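Local coordinates for periplasmic oligopeptide-binding protein (Burkholderia pseudomallei, PDB 3ZS6) that probably binds short peptides in the periplasm and delivers them to an ABC transporter for uptake, at residues A[347-359]-A[377-390]. Numbering follows the deposited sequence.
Sequences NPLTFTLTYNTND and GVTAKLENVEFKVL
Leu349 O opens the pairing, taking a nearly straight bond from Thr379 N (3.0 Å). A water also donates to Leu349 O and to Gly377 O, and accepts from Thr379 OG1. Backbone bonds then continue the parallel ladder as far as Thr357 N to Val385 O. Phe351, Leu353 and Tyr355 share one face of the sheet with Ala380, Leu382 and Asn384. Leu353 CD2 lies alongside Leu382 CD1 at 3.9 Å. On the other face, Thr354 OG1 sits 3.1 Å from Glu383 OE2, a hydrogen bond that is not settled. Thr354 CG2 touches Leu390 CD1 at 3.8 Å. Tyr355 has CG between its backbone N and carbonyl carbon (chi1 66°), and its ring leans over Asn384. Asn384 CB lies over the ring face, 3.9 Å from the centroid, in a CH-pi contact. The Asn356 amide packs on Phe387, with Asn356 CG 3.7 Å from Phe387 CD1. Phe387 also packs on the backbone of the bound peptide. Asn356 OD1 bonds to Arg403 of strand 401-407. Asn384 ND2 gives Thr357 OG1 a bond of 2.9 Å, with the hydroxyl oxygen close to the amide plane. Strand 350-356, helix 359-376 and strand 379-385 form a beta-alpha-beta unit with neighbouring parallel strands, in a lobe of the periplasmic binding protein fold.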
# COMPACT_ATOMS: atom_id res chain seq x y z
N ASN A 347 22.13 24.55 19.67
CA ASN A 347 21.22 23.47 20.07
C ASN A 347 21.10 22.35 19.04
O ASN A 347 20.01 22.11 18.52
CB ASN A 347 19.84 24.05 20.38
CG ASN A 347 19.84 24.93 21.60
OD1 ASN A 347 19.52 26.12 21.53
ND2 ASN A 347 20.20 24.36 22.75
N PRO A 348 22.21 21.64 18.77
CA PRO A 348 22.27 20.66 17.68
C PRO A 348 21.24 19.54 17.81
O PRO A 348 20.88 19.15 18.92
CB PRO A 348 23.69 20.09 17.81
CG PRO A 348 24.13 20.43 19.20
CD PRO A 348 23.47 21.73 19.52
N LEU A 349 20.77 19.03 16.68
CA LEU A 349 19.76 17.99 16.66
C LEU A 349 20.35 16.60 16.42
O LEU A 349 21.19 16.41 15.55
CB LEU A 349 18.71 18.28 15.60
CG LEU A 349 17.77 19.45 15.86
CD1 LEU A 349 17.00 19.82 14.59
CD2 LEU A 349 16.82 19.12 17.01
N THR A 350 19.87 15.64 17.20
CA THR A 350 20.18 14.24 16.95
C THR A 350 18.89 13.43 16.87
O THR A 350 18.03 13.55 17.75
CB THR A 350 21.08 13.66 18.05
OG1 THR A 350 22.32 14.37 18.05
CG2 THR A 350 21.35 12.18 17.81
N PHE A 351 18.74 12.64 15.80
CA PHE A 351 17.59 11.76 15.63
C PHE A 351 18.03 10.32 15.39
O PHE A 351 19.16 10.07 14.99
CB PHE A 351 16.73 12.18 14.43
CG PHE A 351 16.18 13.57 14.52
CD1 PHE A 351 15.16 13.88 15.41
CD2 PHE A 351 16.68 14.58 13.71
CE1 PHE A 351 14.66 15.15 15.49
CE2 PHE A 351 16.18 15.86 13.79
CZ PHE A 351 15.16 16.15 14.68
N THR A 352 17.11 9.39 15.62
CA THR A 352 17.32 8.01 15.19
C THR A 352 16.55 7.80 13.88
O THR A 352 15.38 8.19 13.77
CB THR A 352 16.86 7.01 16.27
OG1 THR A 352 17.74 7.10 17.40
CG2 THR A 352 16.87 5.59 15.74
N LEU A 353 17.22 7.23 12.89
CA LEU A 353 16.59 6.93 11.60
C LEU A 353 16.38 5.42 11.47
O LEU A 353 17.33 4.65 11.31
CB LEU A 353 17.44 7.47 10.44
CG LEU A 353 17.10 7.10 8.99
CD1 LEU A 353 15.65 7.41 8.66
CD2 LEU A 353 18.03 7.84 8.01
N THR A 354 15.13 5.00 11.55
CA THR A 354 14.82 3.57 11.53
C THR A 354 14.32 3.12 10.16
O THR A 354 13.48 3.79 9.56
CB THR A 354 13.79 3.23 12.61
OG1 THR A 354 14.22 3.76 13.87
CG2 THR A 354 13.59 1.73 12.72
N TYR A 355 14.82 1.99 9.68
CA TYR A 355 14.34 1.42 8.42
C TYR A 355 14.25 -0.10 8.54
O TYR A 355 14.86 -0.69 9.42
CB TYR A 355 15.26 1.79 7.25
CG TYR A 355 16.64 1.18 7.37
CD1 TYR A 355 17.65 1.82 8.07
CD2 TYR A 355 16.92 -0.05 6.78
CE1 TYR A 355 18.91 1.26 8.18
CE2 TYR A 355 18.19 -0.61 6.88
CZ TYR A 355 19.18 0.04 7.59
OH TYR A 355 20.44 -0.52 7.70
N ASN A 356 13.49 -0.73 7.64
CA ASN A 356 13.40 -2.19 7.65
C ASN A 356 14.55 -2.80 6.88
O ASN A 356 14.86 -2.36 5.77
CB ASN A 356 12.05 -2.69 7.12
CG ASN A 356 11.76 -2.22 5.71
OD1 ASN A 356 11.64 -1.02 5.47
ND2 ASN A 356 11.67 -3.16 4.77
N THR A 357 15.19 -3.79 7.50
CA THR A 357 16.37 -4.45 6.96
C THR A 357 16.23 -4.77 5.47
O THR A 357 15.32 -5.50 5.07
CB THR A 357 16.67 -5.75 7.73
OG1 THR A 357 16.69 -5.47 9.14
CG2 THR A 357 18.01 -6.35 7.30
N ASN A 358 17.13 -4.18 4.68
CA ASN A 358 17.15 -4.30 3.22
C ASN A 358 18.28 -3.45 2.63
O ASN A 358 18.59 -2.38 3.17
CB ASN A 358 15.81 -3.85 2.62
CG ASN A 358 15.83 -3.82 1.11
OD1 ASN A 358 15.68 -4.85 0.46
ND2 ASN A 358 16.04 -2.65 0.54
N ASP A 359 18.90 -3.90 1.55
CA ASP A 359 20.06 -3.20 1.02
C ASP A 359 19.73 -1.84 0.39
O ASP A 359 20.46 -0.87 0.60
CB ASP A 359 20.88 -4.06 0.04
CG ASP A 359 20.06 -5.16 -0.63
OD1 ASP A 359 18.83 -4.97 -0.82
OD2 ASP A 359 20.64 -6.22 -0.96
N GLY A 377 24.57 19.68 9.87
CA GLY A 377 25.16 19.28 11.13
C GLY A 377 24.14 18.55 12.00
O GLY A 377 24.25 18.53 13.23
N VAL A 378 23.13 17.98 11.35
CA VAL A 378 22.14 17.16 12.04
C VAL A 378 22.57 15.70 12.06
O VAL A 378 22.97 15.16 11.02
CB VAL A 378 20.75 17.28 11.37
CG1 VAL A 378 19.81 16.21 11.88
CG2 VAL A 378 20.17 18.67 11.61
N THR A 379 22.50 15.06 13.22
CA THR A 379 22.95 13.68 13.34
C THR A 379 21.78 12.70 13.31
O THR A 379 20.87 12.76 14.14
CB THR A 379 23.75 13.47 14.64
OG1 THR A 379 24.85 14.39 14.70
CG2 THR A 379 24.28 12.05 14.72
N ALA A 380 21.79 11.81 12.33
CA ALA A 380 20.79 10.74 12.25
C ALA A 380 21.46 9.39 12.44
O ALA A 380 22.26 8.97 11.60
CB ALA A 380 20.05 10.80 10.92
N LYS A 381 21.14 8.72 13.54
CA LYS A 381 21.70 7.40 13.83
C LYS A 381 20.83 6.31 13.21
O LYS A 381 19.62 6.26 13.44
CB LYS A 381 21.83 7.20 15.34
CG LYS A 381 22.72 8.24 16.03
CD LYS A 381 22.86 7.98 17.52
CE LYS A 381 23.87 8.94 18.15
NZ LYS A 381 23.94 8.86 19.64
N LEU A 382 21.46 5.43 12.43
CA LEU A 382 20.72 4.40 11.70
C LEU A 382 20.40 3.19 12.57
O LEU A 382 21.20 2.78 13.41
CB LEU A 382 21.50 3.94 10.46
CG LEU A 382 21.18 4.66 9.15
CD1 LEU A 382 21.35 6.16 9.30
CD2 LEU A 382 22.05 4.13 8.02
N GLU A 383 19.22 2.63 12.36
CA GLU A 383 18.76 1.47 13.10
C GLU A 383 17.87 0.65 12.16
O GLU A 383 16.99 1.20 11.50
CB GLU A 383 18.00 1.94 14.34
CG GLU A 383 17.02 0.94 14.94
CD GLU A 383 16.31 1.51 16.16
OE1 GLU A 383 16.98 1.68 17.21
OE2 GLU A 383 15.08 1.78 16.08
N ASN A 384 18.14 -0.65 12.07
CA ASN A 384 17.38 -1.51 11.17
C ASN A 384 16.54 -2.51 11.95
O ASN A 384 17.01 -3.09 12.91
CB ASN A 384 18.30 -2.22 10.17
CG ASN A 384 19.24 -3.23 10.84
OD1 ASN A 384 20.13 -2.85 11.60
ND2 ASN A 384 19.04 -4.51 10.54
N VAL A 385 15.28 -2.67 11.54
CA VAL A 385 14.39 -3.65 12.16
C VAL A 385 13.61 -4.43 11.12
O VAL A 385 13.58 -4.05 9.94
CB VAL A 385 13.36 -2.97 13.09
CG1 VAL A 385 14.06 -2.22 14.22
CG2 VAL A 385 12.45 -2.04 12.29
N GLU A 386 12.96 -5.50 11.56
CA GLU A 386 12.04 -6.25 10.71
C GLU A 386 10.86 -5.35 10.31
O GLU A 386 10.41 -4.50 11.09
CB GLU A 386 11.52 -7.49 11.45
CG GLU A 386 10.46 -8.25 10.67
CD GLU A 386 10.01 -9.52 11.36
OE1 GLU A 386 10.32 -9.69 12.57
OE2 GLU A 386 9.35 -10.36 10.70
N PHE A 387 10.35 -5.54 9.09
CA PHE A 387 9.28 -4.69 8.58
C PHE A 387 8.02 -4.66 9.46
O PHE A 387 7.44 -3.60 9.67
CB PHE A 387 8.90 -5.09 7.15
CG PHE A 387 7.87 -4.19 6.52
CD1 PHE A 387 8.16 -2.84 6.30
CD2 PHE A 387 6.63 -4.68 6.16
CE1 PHE A 387 7.21 -2.00 5.71
CE2 PHE A 387 5.68 -3.84 5.57
CZ PHE A 387 5.97 -2.50 5.35
N LYS A 388 7.60 -5.82 9.97
CA LYS A 388 6.43 -5.89 10.85
C LYS A 388 6.60 -5.02 12.08
O LYS A 388 5.66 -4.39 12.54
CB LYS A 388 6.16 -7.33 11.31
CG LYS A 388 5.34 -8.16 10.34
CD LYS A 388 5.53 -9.65 10.60
CE LYS A 388 5.29 -10.00 12.07
NZ LYS A 388 5.51 -11.46 12.32
N VAL A 389 7.81 -5.02 12.62
CA VAL A 389 8.14 -4.21 13.78
C VAL A 389 8.13 -2.73 13.41
O VAL A 389 7.60 -1.89 14.14
CB VAL A 389 9.51 -4.61 14.37
CG1 VAL A 389 10.03 -3.54 15.35
CG2 VAL A 389 9.42 -5.97 15.04
N LEU A 390 8.72 -2.41 12.26
CA LEU A 390 8.74 -1.03 11.79
C LEU A 390 7.32 -0.51 11.69
O LEU A 390 7.03 0.59 12.16
CB LEU A 390 9.44 -0.93 10.43
CG LEU A 390 9.53 0.50 9.87
CD1 LEU A 390 10.29 1.39 10.85
CD2 LEU A 390 10.20 0.49 8.50
O HOH W 1 24.21 16.78 15.91